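Nucleoporin NUP159 (Saccharomyces cerevisiae, PDB 1XIP) serves as a component of the nuclear pore complex, its N-terminal beta-propeller domain tethering the helicase Dbp5 to the pore for mRNA export. Local coordinates at residues Lys127-Leu132 / Leu139-Ser144; Ser144-Ser149 / Asn164-Asp169; Pro36-Gln41 / Asp89-Cys94. One frame throughout, in Å; residues are numbered along the deposited sequence.

How the contacts relate
From the N terminus, contact 3 comes first: 36-41, in the loop between strands 18-26 and 43-46, meets 89-94 at the start of strand 90-96, so the span between them contains the whole four-stranded sheet of 43-46, 51-56, 59-64 and 83-86. Contact 1 then closes the hairpin of strands 129-134 and 138-143. Contact 2 follows from the shared Ser-144, joining the entry to strand 147-152 to the passage from strand 158-165 into the next sheet. The three lie in series, without nesting or crossing. Gln-131 bonds to Phe-168 O and thus joins contacts 1 and 2; Ser-39 and Gln-41 reach strand 129-134 and join contacts 3 and 1. Contacts 2 and 3 do not touch.

Contact 1 of 3, residues Lys127-Leu132 / Leu139-Ser144; sequences KPVFQL and LVILNS
Leu-132 and Ile-141 lie side by side and point the same way on one face of an antiparallel hairpin, the first two strands of a four-stranded propeller blade. Leu-132 CD2 rests 3.6 Å from Ile-141 CG1 and also meets both delta methyls of Leu-139. The branches of Ile-141 divide the work: CG1 stands anti to the carbonyl carbon (chi1 -70°), while CG2 turns to Val-129, whose side chain crosses it at about a right angle, CG2 to CG2 3.5 Å.

Gln-131 and Leu-142 take the other face, touching CB to CB; the Gln-131 amide leads off to Phe-168 O. Between Val-129/Asn-143 and Gln-131/Leu-142 the register slips by one, a classic beta bulge with Phe-130 and Gln-131 both facing Leu-142. Leu-142 O receives Phe-130 N at 2.8 Å in a nearly straight bond and Gln-131 N more weakly, and Leu-142 N returns a bond to Gln-131 O. The corner at Phe-130 lays its ring over Ser-144, whose CA sits above the face, 3.8 Å from the ring centroid in a CH-pi contact. Phe-276 stacks on the same ring. Ser-144 N bonds to Pro-128 O at 2.7 Å and, weakly, to the neighbouring Asn-143 OD1.

Contact 2 of 3, residues Ser144-Ser149 / Asn164-Asp169; sequences SVNDLS and NVTSFD
Asn-146 sets its CG anti to the carbonyl carbon, beside its own backbone N (chi1 -60°), and the amide turned on that carbon brings ND2 to 2.7 Å from Val-165 O. Leu-148 does the reverse: its CG stands anti to the backbone N (chi1 -164°), and the CD1 methyl beyond it meets Phe-168. The Asn-146 bond is bent, with an N-H...O angle of 131°; the donor is tilted from the carbonyl plane, and the acceptor lies out of the plane of the amide. Asn-146 CB closes on the same oxygen at 3.3 Å, and the residue's own carbonyl O receives a weak bond from Asn-164 N.

The contact spans a boundary between propeller blades: 147-152 and 158-165 are neighbouring antiparallel strands of one blade, and after the corner at Thr-166 the chain enters 167-170, the first strand of the next. Thr-166 and Ser-167 both face Leu-178 there, in a classic beta bulge. An alanine in place of Asn-146 would probably leave Val-165 O without its amide donor and the corner at Thr-166 less firmly tied to the loop before strand 147-152.

Deeper in, Leu-148 CB packs against Val-165 CG2 at 3.9 Å. Leu-148 CD1 makes a CH-pi contact over one face of the Phe-168 ring, 3.9 Å from the centroid and offset toward the rim, where CD2 is its nearest atom. Val-140 and Leu-142 of the preceding strand also touch this ring.

Contact 3 of 3, residues Pro36-Gln41 / Asp89-Cys94; sequences PFASLQ and DVIFVC
Ile-91 CG2 is the point on which three side chains of 36-41 converge: Leu-40 CD2 at 3.7 Å, Ala-38 CB at 3.8 Å and Pro-36 CB at 3.9 Å. The first torsion of Ile-91 (chi1 60°) puts CG1 between the backbone N and the carbonyl carbon and CG2 anti to that carbon; Leu-40 crosses the side chain at about a right angle. Beside this apolar group, Pro-36 and Asp-89 slide past each other in opposite directions, Pro-36 CB meeting Asp-89 OD2 at 3.8 Å.

The backbones meet next to it. Gln-41 N donates to Ile-91 O at 2.6 Å, and the same oxygen receives a CA-H...O contact from Leu-40. A weak bond from Val-93 N to Gln-41 O completes a single bridge between Gln-41 and Phe-92. The Gln-41 side chain runs extended beyond CG and brings NE2 to the edge of the Phe-92 ring, 3.9 Å from CD1, the amide and ring planes standing 75° apart.

That amide is held from outside: NE2 bonds to Leu-132 O, and Ser-39 OG bonds likewise to Phe-130 O. Tyr-280 OH takes up Leu-40 O, while Asn-42 ND2 binds Val-90 O. Ile-91 and Phe-92 both face Ser-103, a classic beta bulge at the start of the strand. A loop packed in this way against strands 90-96 and 129-134, each the first of its four-stranded sheet, is consistent with a connection lining the inner side of a beta-propeller.

Contact 1 of 3, residues Lys127-Leu132 / Leu139-Ser144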
loop_
_atom_site.group_PDB
_atom_site.type_symbol
_atom_site.label_atom_id
_atom_site.label_comp_id
_atom_site.label_asym_id
_atom_site.label_seq_id
_atom_site.Cartn_x
_atom_site.Cartn_y
_atom_site.Cartn_z
ATOM N N LYS A 127 -19.843 1.255 10.288
ATOM C CA LYS A 127 -19.929 0.925 8.862
ATOM C C LYS A 127 -18.613 0.271 8.358
ATOM O O LYS A 127 -17.534 0.599 8.860
ATOM C CB LYS A 127 -20.252 2.184 8.039
ATOM C CG LYS A 127 -21.661 2.762 8.259
ATOM C CD LYS A 127 -22.570 2.601 7.034
ATOM C CE LYS A 127 -23.672 1.573 7.283
ATOM N NZ LYS A 127 -24.827 2.156 8.009
ATOM N N PRO A 128 -18.704 -0.643 7.376
ATOM C CA PRO A 128 -17.517 -1.279 6.764
ATOM C C PRO A 128 -16.404 -0.301 6.382
ATOM O O PRO A 128 -16.648 0.835 5.975
ATOM C CB PRO A 128 -18.082 -1.921 5.496
ATOM C CG PRO A 128 -19.502 -2.226 5.833
ATOM C CD PRO A 128 -19.958 -1.150 6.784
ATOM N N VAL A 129 -15.173 -0.759 6.493
ATOM C CA VAL A 129 -14.025 0.110 6.305
ATOM C C VAL A 129 -13.271 -0.264 5.033
ATOM O O VAL A 129 -13.204 -1.443 4.686
ATOM C CB VAL A 129 -13.130 0.050 7.554
ATOM C CG1 VAL A 129 -11.738 0.577 7.275
ATOM C CG2 VAL A 129 -13.784 0.822 8.692
ATOM N N PHE A 130 -12.735 0.740 4.332
ATOM C CA PHE A 130 -11.990 0.541 3.078
ATOM C C PHE A 130 -10.463 0.566 3.291
ATOM O O PHE A 130 -9.712 -0.136 2.602
ATOM C CB PHE A 130 -12.322 1.655 2.063
ATOM C CG PHE A 130 -13.684 1.554 1.437
ATOM C CD1 PHE A 130 -14.332 0.313 1.285
ATOM C CD2 PHE A 130 -14.324 2.715 0.972
ATOM C CE1 PHE A 130 -15.610 0.228 0.698
ATOM C CE2 PHE A 130 -15.597 2.650 0.373
ATOM C CZ PHE A 130 -16.247 1.399 0.239
ATOM N N GLN A 131 -10.017 1.428 4.205
ATOM C CA GLN A 131 -8.595 1.691 4.384
ATOM C C GLN A 131 -8.244 2.108 5.791
ATOM O O GLN A 131 -8.971 2.879 6.414
ATOM C CB GLN A 131 -8.108 2.765 3.409
ATOM C CG GLN A 131 -6.589 2.681 3.148
ATOM C CD GLN A 131 -6.074 3.829 2.333
ATOM O OE1 GLN A 131 -6.472 3.995 1.192
ATOM N NE2 GLN A 131 -5.199 4.635 2.915
ATOM N N LEU A 132 -7.114 1.598 6.272
ATOM C CA LEU A 132 -6.587 1.942 7.577
ATOM C C LEU A 132 -5.135 2.262 7.421
ATOM O O LEU A 132 -4.429 1.597 6.647
ATOM C CB LEU A 132 -6.695 0.758 8.521
ATOM C CG LEU A 132 -8.052 0.401 9.087
ATOM C CD1 LEU A 132 -8.470 -0.954 8.590
ATOM C CD2 LEU A 132 -7.949 0.397 10.581
ATOM N N LEU A 139 -4.939 5.297 14.625
ATOM C CA LEU A 139 -5.366 4.598 13.428
ATOM C C LEU A 139 -6.243 5.491 12.638
ATOM O O LEU A 139 -7.277 5.908 13.131
ATOM C CB LEU A 139 -6.171 3.367 13.797
ATOM C CG LEU A 139 -5.469 2.031 13.597
ATOM C CD1 LEU A 139 -6.440 0.913 13.896
ATOM C CD2 LEU A 139 -4.959 1.924 12.192
ATOM N N VAL A 140 -5.840 5.790 11.409
ATOM C CA VAL A 140 -6.661 6.605 10.534
ATOM C C VAL A 140 -7.494 5.701 9.645
ATOM O O VAL A 140 -6.965 4.814 8.998
ATOM C CB VAL A 140 -5.842 7.586 9.696
ATOM C CG1 VAL A 140 -6.785 8.508 8.919
ATOM C CG2 VAL A 140 -4.920 8.410 10.581
ATOM N N ILE A 141 -8.800 5.940 9.621
ATOM C CA ILE A 141 -9.745 4.992 9.055
ATOM C C ILE A 141 -10.626 5.644 7.998
ATOM O O ILE A 141 -11.260 6.679 8.248
ATOM C CB ILE A 141 -10.612 4.375 10.196
ATOM C CG1 ILE A 141 -9.760 3.453 11.069
ATOM C CG2 ILE A 141 -11.794 3.605 9.627
ATOM C CD1 ILE A 141 -10.333 3.156 12.423
ATOM N N LEU A 142 -10.662 5.043 6.813
ATOM C CA LEU A 142 -11.592 5.480 5.793
ATOM C C LEU A 142 -12.774 4.534 5.633
ATOM O O LEU A 142 -12.620 3.356 5.319
ATOM C CB LEU A 142 -10.904 5.729 4.461
ATOM C CG LEU A 142 -11.851 6.123 3.315
ATOM C CD1 LEU A 142 -12.556 7.466 3.573
ATOM C CD2 LEU A 142 -11.085 6.163 2.029
ATOM N N ASN A 143 -13.952 5.114 5.832
ATOM C CA ASN A 143 -15.244 4.457 5.856
ATOM C C ASN A 143 -15.815 4.078 4.488
ATOM O O ASN A 143 -15.450 4.666 3.455
ATOM C CB ASN A 143 -16.216 5.459 6.448
ATOM C CG ASN A 143 -17.148 4.853 7.389
ATOM O OD1 ASN A 143 -17.800 3.873 7.071
ATOM N ND2 ASN A 143 -17.247 5.429 8.578
ATOM N N SER A 144 -16.766 3.145 4.495
ATOM C CA SER A 144 -17.505 2.758 3.288
ATOM C C SER A 144 -18.520 3.817 2.877
ATOM O O SER A 144 -19.142 3.724 1.813
ATOM C CB SER A 144 -18.213 1.421 3.494
ATOM O OG SER A 144 -19.440 1.602 4.180
#

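Contact 2 of 3, residues Ser144-Ser149 / Asn164-Asp169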
loop_
_atom_site.group_PDB
_atom_site.type_symbol
_atom_site.label_atom_id
_atom_site.label_comp_id
_atom_site.label_asym_id
_atom_site.label_seq_id
_atom_site.Cartn_x
_atom_site.Cartn_y
_atom_site.Cartn_z
ATOM N N SER A 144 -16.766 3.145 4.495
ATOM C CA SER A 144 -17.505 2.758 3.288
ATOM C C SER A 144 -18.520 3.817 2.877
ATOM O O SER A 144 -19.142 3.724 1.813
ATOM C CB SER A 144 -18.213 1.421 3.494
ATOM O OG SER A 144 -19.440 1.602 4.180
ATOM N N VAL A 145 -18.678 4.822 3.730
ATOM C CA VAL A 145 -19.623 5.916 3.500
ATOM C C VAL A 145 -18.832 7.211 3.265
ATOM O O VAL A 145 -19.384 8.321 3.284
ATOM C CB VAL A 145 -20.649 6.027 4.687
ATOM C CG1 VAL A 145 -20.110 6.867 5.828
ATOM C CG2 VAL A 145 -22.008 6.532 4.203
ATOM N N ASN A 146 -17.526 7.032 3.039
ATOM C CA ASN A 146 -16.580 8.116 2.756
ATOM C C ASN A 146 -16.348 9.071 3.923
ATOM O O ASN A 146 -16.310 10.300 3.734
ATOM C CB ASN A 146 -16.980 8.877 1.482
ATOM C CG ASN A 146 -17.022 7.983 0.261
ATOM O OD1 ASN A 146 -18.069 7.831 -0.368
ATOM N ND2 ASN A 146 -15.885 7.378 -0.080
ATOM N N ASP A 147 -16.201 8.504 5.124
ATOM C CA ASP A 147 -15.948 9.275 6.346
ATOM C C ASP A 147 -14.543 8.986 6.859
ATOM O O ASP A 147 -14.248 7.856 7.257
ATOM C CB ASP A 147 -16.953 8.881 7.439
ATOM C CG ASP A 147 -18.288 9.622 7.336
ATOM O OD1 ASP A 147 -18.410 10.575 6.532
ATOM O OD2 ASP A 147 -19.282 9.310 8.044
ATOM N N LEU A 148 -13.675 9.994 6.857
ATOM C CA LEU A 148 -12.324 9.831 7.403
ATOM C C LEU A 148 -12.304 10.099 8.901
ATOM O O LEU A 148 -12.634 11.209 9.338
ATOM C CB LEU A 148 -11.331 10.747 6.694
ATOM C CG LEU A 148 -9.866 10.386 6.908
ATOM C CD1 LEU A 148 -9.581 9.030 6.322
ATOM C CD2 LEU A 148 -8.970 11.429 6.288
ATOM N N SER A 149 -11.910 9.089 9.683
ATOM C CA SER A 149 -11.941 9.174 11.150
ATOM C C SER A 149 -10.627 8.770 11.802
ATOM O O SER A 149 -9.775 8.147 11.172
ATOM C CB SER A 149 -13.065 8.313 11.702
ATOM O OG SER A 149 -13.106 7.087 11.011
ATOM N N ASN A 164 -16.381 12.845 2.471
ATOM C CA ASN A 164 -16.368 12.746 1.012
ATOM C C ASN A 164 -15.021 12.341 0.433
ATOM O O ASN A 164 -14.720 12.645 -0.721
ATOM C CB ASN A 164 -16.829 14.063 0.385
ATOM C CG ASN A 164 -18.279 14.360 0.669
ATOM O OD1 ASN A 164 -19.138 13.486 0.531
ATOM N ND2 ASN A 164 -18.566 15.599 1.058
ATOM N N VAL A 165 -14.228 11.651 1.251
ATOM C CA VAL A 165 -12.889 11.210 0.909
ATOM C C VAL A 165 -13.006 9.885 0.162
ATOM O O VAL A 165 -13.833 9.053 0.533
ATOM C CB VAL A 165 -12.052 10.978 2.215
ATOM C CG1 VAL A 165 -10.566 10.632 1.911
ATOM C CG2 VAL A 165 -12.162 12.171 3.149
ATOM N N THR A 166 -12.187 9.683 -0.875
ATOM C CA THR A 166 -12.155 8.390 -1.564
ATOM C C THR A 166 -10.807 7.698 -1.414
ATOM O O THR A 166 -10.709 6.485 -1.546
ATOM C CB THR A 166 -12.547 8.500 -3.056
ATOM O OG1 THR A 166 -11.695 9.433 -3.712
ATOM C CG2 THR A 166 -13.933 9.120 -3.207
ATOM N N SER A 167 -9.780 8.492 -1.141
ATOM C CA SER A 167 -8.466 7.991 -0.807
ATOM C C SER A 167 -7.755 8.956 0.125
ATOM O O SER A 167 -7.904 10.162 0.022
ATOM C CB SER A 167 -7.619 7.778 -2.073
ATOM O OG SER A 167 -6.476 6.977 -1.781
ATOM N N PHE A 168 -6.963 8.415 1.026
ATOM C CA PHE A 168 -6.136 9.242 1.885
ATOM C C PHE A 168 -4.743 8.624 2.018
ATOM O O PHE A 168 -4.541 7.459 1.706
ATOM C CB PHE A 168 -6.797 9.423 3.253
ATOM C CG PHE A 168 -6.609 8.241 4.185
ATOM C CD1 PHE A 168 -5.573 8.231 5.122
ATOM C CD2 PHE A 168 -7.476 7.150 4.133
ATOM C CE1 PHE A 168 -5.399 7.147 5.992
ATOM C CE2 PHE A 168 -7.320 6.065 4.997
ATOM C CZ PHE A 168 -6.276 6.060 5.926
ATOM N N ASP A 169 -3.789 9.418 2.477
ATOM C CA ASP A 169 -2.468 8.912 2.835
ATOM C C ASP A 169 -1.948 9.722 4.021
ATOM O O ASP A 169 -2.279 10.888 4.146
ATOM C CB ASP A 169 -1.516 9.014 1.633
ATOM C CG ASP A 169 -0.262 8.170 1.799
ATOM O OD1 ASP A 169 -0.193 7.330 2.748
ATOM O OD2 ASP A 169 0.717 8.275 1.019
#

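Contact 3 of 3, residues Pro36-Gln41 / Asp89-Cys94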
loop_
_atom_site.group_PDB
_atom_site.type_symbol
_atom_site.label_atom_id
_atom_site.label_comp_id
_atom_site.label_asym_id
_atom_site.label_seq_id
_atom_site.Cartn_x
_atom_site.Cartn_y
_atom_site.Cartn_z
ATOM N N PRO A 36 -11.338 -9.644 -0.146
ATOM C CA PRO A 36 -12.223 -8.660 0.491
ATOM C C PRO A 36 -12.153 -7.336 -0.258
ATOM O O PRO A 36 -11.048 -6.850 -0.503
ATOM C CB PRO A 36 -11.637 -8.512 1.897
ATOM C CG PRO A 36 -10.857 -9.737 2.107
ATOM C CD PRO A 36 -10.266 -10.082 0.768
ATOM N N PHE A 37 -13.305 -6.779 -0.636
ATOM C CA PHE A 37 -13.354 -5.557 -1.422
ATOM C C PHE A 37 -12.966 -4.350 -0.580
ATOM O O PHE A 37 -13.810 -3.585 -0.121
ATOM C CB PHE A 37 -14.740 -5.367 -2.061
ATOM C CG PHE A 37 -14.752 -4.372 -3.193
ATOM C CD1 PHE A 37 -14.032 -4.610 -4.364
ATOM C CD2 PHE A 37 -15.468 -3.192 -3.086
ATOM C CE1 PHE A 37 -14.030 -3.678 -5.406
ATOM C CE2 PHE A 37 -15.467 -2.256 -4.126
ATOM C CZ PHE A 37 -14.741 -2.501 -5.280
ATOM N N ALA A 38 -11.660 -4.195 -0.386
ATOM C CA ALA A 38 -11.075 -3.126 0.417
ATOM C C ALA A 38 -9.637 -3.050 0.011
ATOM O O ALA A 38 -9.118 -3.948 -0.672
ATOM C CB ALA A 38 -11.173 -3.449 1.889
ATOM N N SER A 39 -8.966 -1.993 0.396
ATOM C CA SER A 39 -7.556 -1.959 0.136
ATOM C C SER A 39 -6.928 -2.861 1.187
ATOM O O SER A 39 -7.339 -2.854 2.344
ATOM C CB SER A 39 -7.043 -0.550 0.208
ATOM O OG SER A 39 -7.239 -0.036 1.490
ATOM N N LEU A 40 -5.995 -3.704 0.774
ATOM C CA LEU A 40 -5.498 -4.731 1.673
ATOM C C LEU A 40 -4.068 -4.437 2.018
ATOM O O LEU A 40 -3.291 -4.066 1.144
ATOM C CB LEU A 40 -5.604 -6.114 1.043
ATOM C CG LEU A 40 -6.869 -6.604 0.347
ATOM C CD1 LEU A 40 -6.556 -7.938 -0.347
ATOM C CD2 LEU A 40 -7.936 -6.811 1.338
ATOM N N GLN A 41 -3.724 -4.604 3.292
ATOM C CA GLN A 41 -2.370 -4.391 3.764
ATOM C C GLN A 41 -2.011 -5.527 4.670
ATOM O O GLN A 41 -1.908 -5.364 5.902
ATOM C CB GLN A 41 -2.279 -3.079 4.491
ATOM C CG GLN A 41 -2.301 -1.917 3.528
ATOM C CD GLN A 41 -2.361 -0.597 4.223
ATOM O OE1 GLN A 41 -1.328 0.050 4.418
ATOM N NE2 GLN A 41 -3.575 -0.173 4.598
ATOM N N ASP A 89 -11.999 -12.117 7.014
ATOM C CA ASP A 89 -12.007 -10.920 6.166
ATOM C C ASP A 89 -10.886 -9.915 6.448
ATOM O O ASP A 89 -11.154 -8.732 6.579
ATOM C CB ASP A 89 -13.376 -10.224 6.298
ATOM C CG ASP A 89 -13.984 -9.831 4.947
ATOM O OD1 ASP A 89 -14.224 -10.742 4.091
ATOM O OD2 ASP A 89 -14.285 -8.635 4.678
ATOM N N VAL A 90 -9.634 -10.343 6.535
ATOM C CA VAL A 90 -8.636 -9.360 6.971
ATOM C C VAL A 90 -8.045 -8.479 5.893
ATOM O O VAL A 90 -7.724 -8.944 4.792
ATOM C CB VAL A 90 -7.576 -9.873 8.028
ATOM C CG1 VAL A 90 -7.716 -11.339 8.296
ATOM C CG2 VAL A 90 -6.155 -9.473 7.645
ATOM N N ILE A 91 -7.935 -7.192 6.222
ATOM C CA ILE A 91 -7.537 -6.174 5.265
ATOM C C ILE A 91 -6.331 -5.395 5.746
ATOM O O ILE A 91 -5.740 -4.620 4.992
ATOM C CB ILE A 91 -8.729 -5.240 4.957
ATOM C CG1 ILE A 91 -9.224 -4.529 6.219
ATOM C CG2 ILE A 91 -9.873 -6.031 4.347
ATOM C CD1 ILE A 91 -9.912 -3.224 5.936
ATOM N N PHE A 92 -5.949 -5.622 7.001
ATOM C CA PHE A 92 -4.962 -4.787 7.661
ATOM C C PHE A 92 -4.279 -5.505 8.804
ATOM O O PHE A 92 -4.913 -6.060 9.675
ATOM C CB PHE A 92 -5.601 -3.493 8.185
ATOM C CG PHE A 92 -4.639 -2.604 8.907
ATOM C CD1 PHE A 92 -3.890 -1.656 8.210
ATOM C CD2 PHE A 92 -4.456 -2.718 10.283
ATOM C CE1 PHE A 92 -2.987 -0.821 8.868
ATOM C CE2 PHE A 92 -3.550 -1.878 10.954
ATOM C CZ PHE A 92 -2.823 -0.923 10.237
ATOM N N VAL A 93 -2.964 -5.414 8.815
ATOM C CA VAL A 93 -2.125 -6.171 9.722
ATOM C C VAL A 93 -0.912 -5.276 9.991
ATOM O O VAL A 93 -0.431 -4.608 9.069
ATOM C CB VAL A 93 -1.762 -7.512 9.049
ATOM C CG1 VAL A 93 -0.265 -7.644 8.741
ATOM C CG2 VAL A 93 -2.325 -8.678 9.821
ATOM N N CYS A 94 -0.454 -5.206 11.244
ATOM C CA CYS A 94 0.653 -4.309 11.584
ATOM C C CYS A 94 1.130 -4.366 13.034
ATOM O O CYS A 94 0.327 -4.570 13.941
ATOM C CB CYS A 94 0.298 -2.866 11.209
ATOM S SG CYS A 94 -0.281 -1.832 12.560
#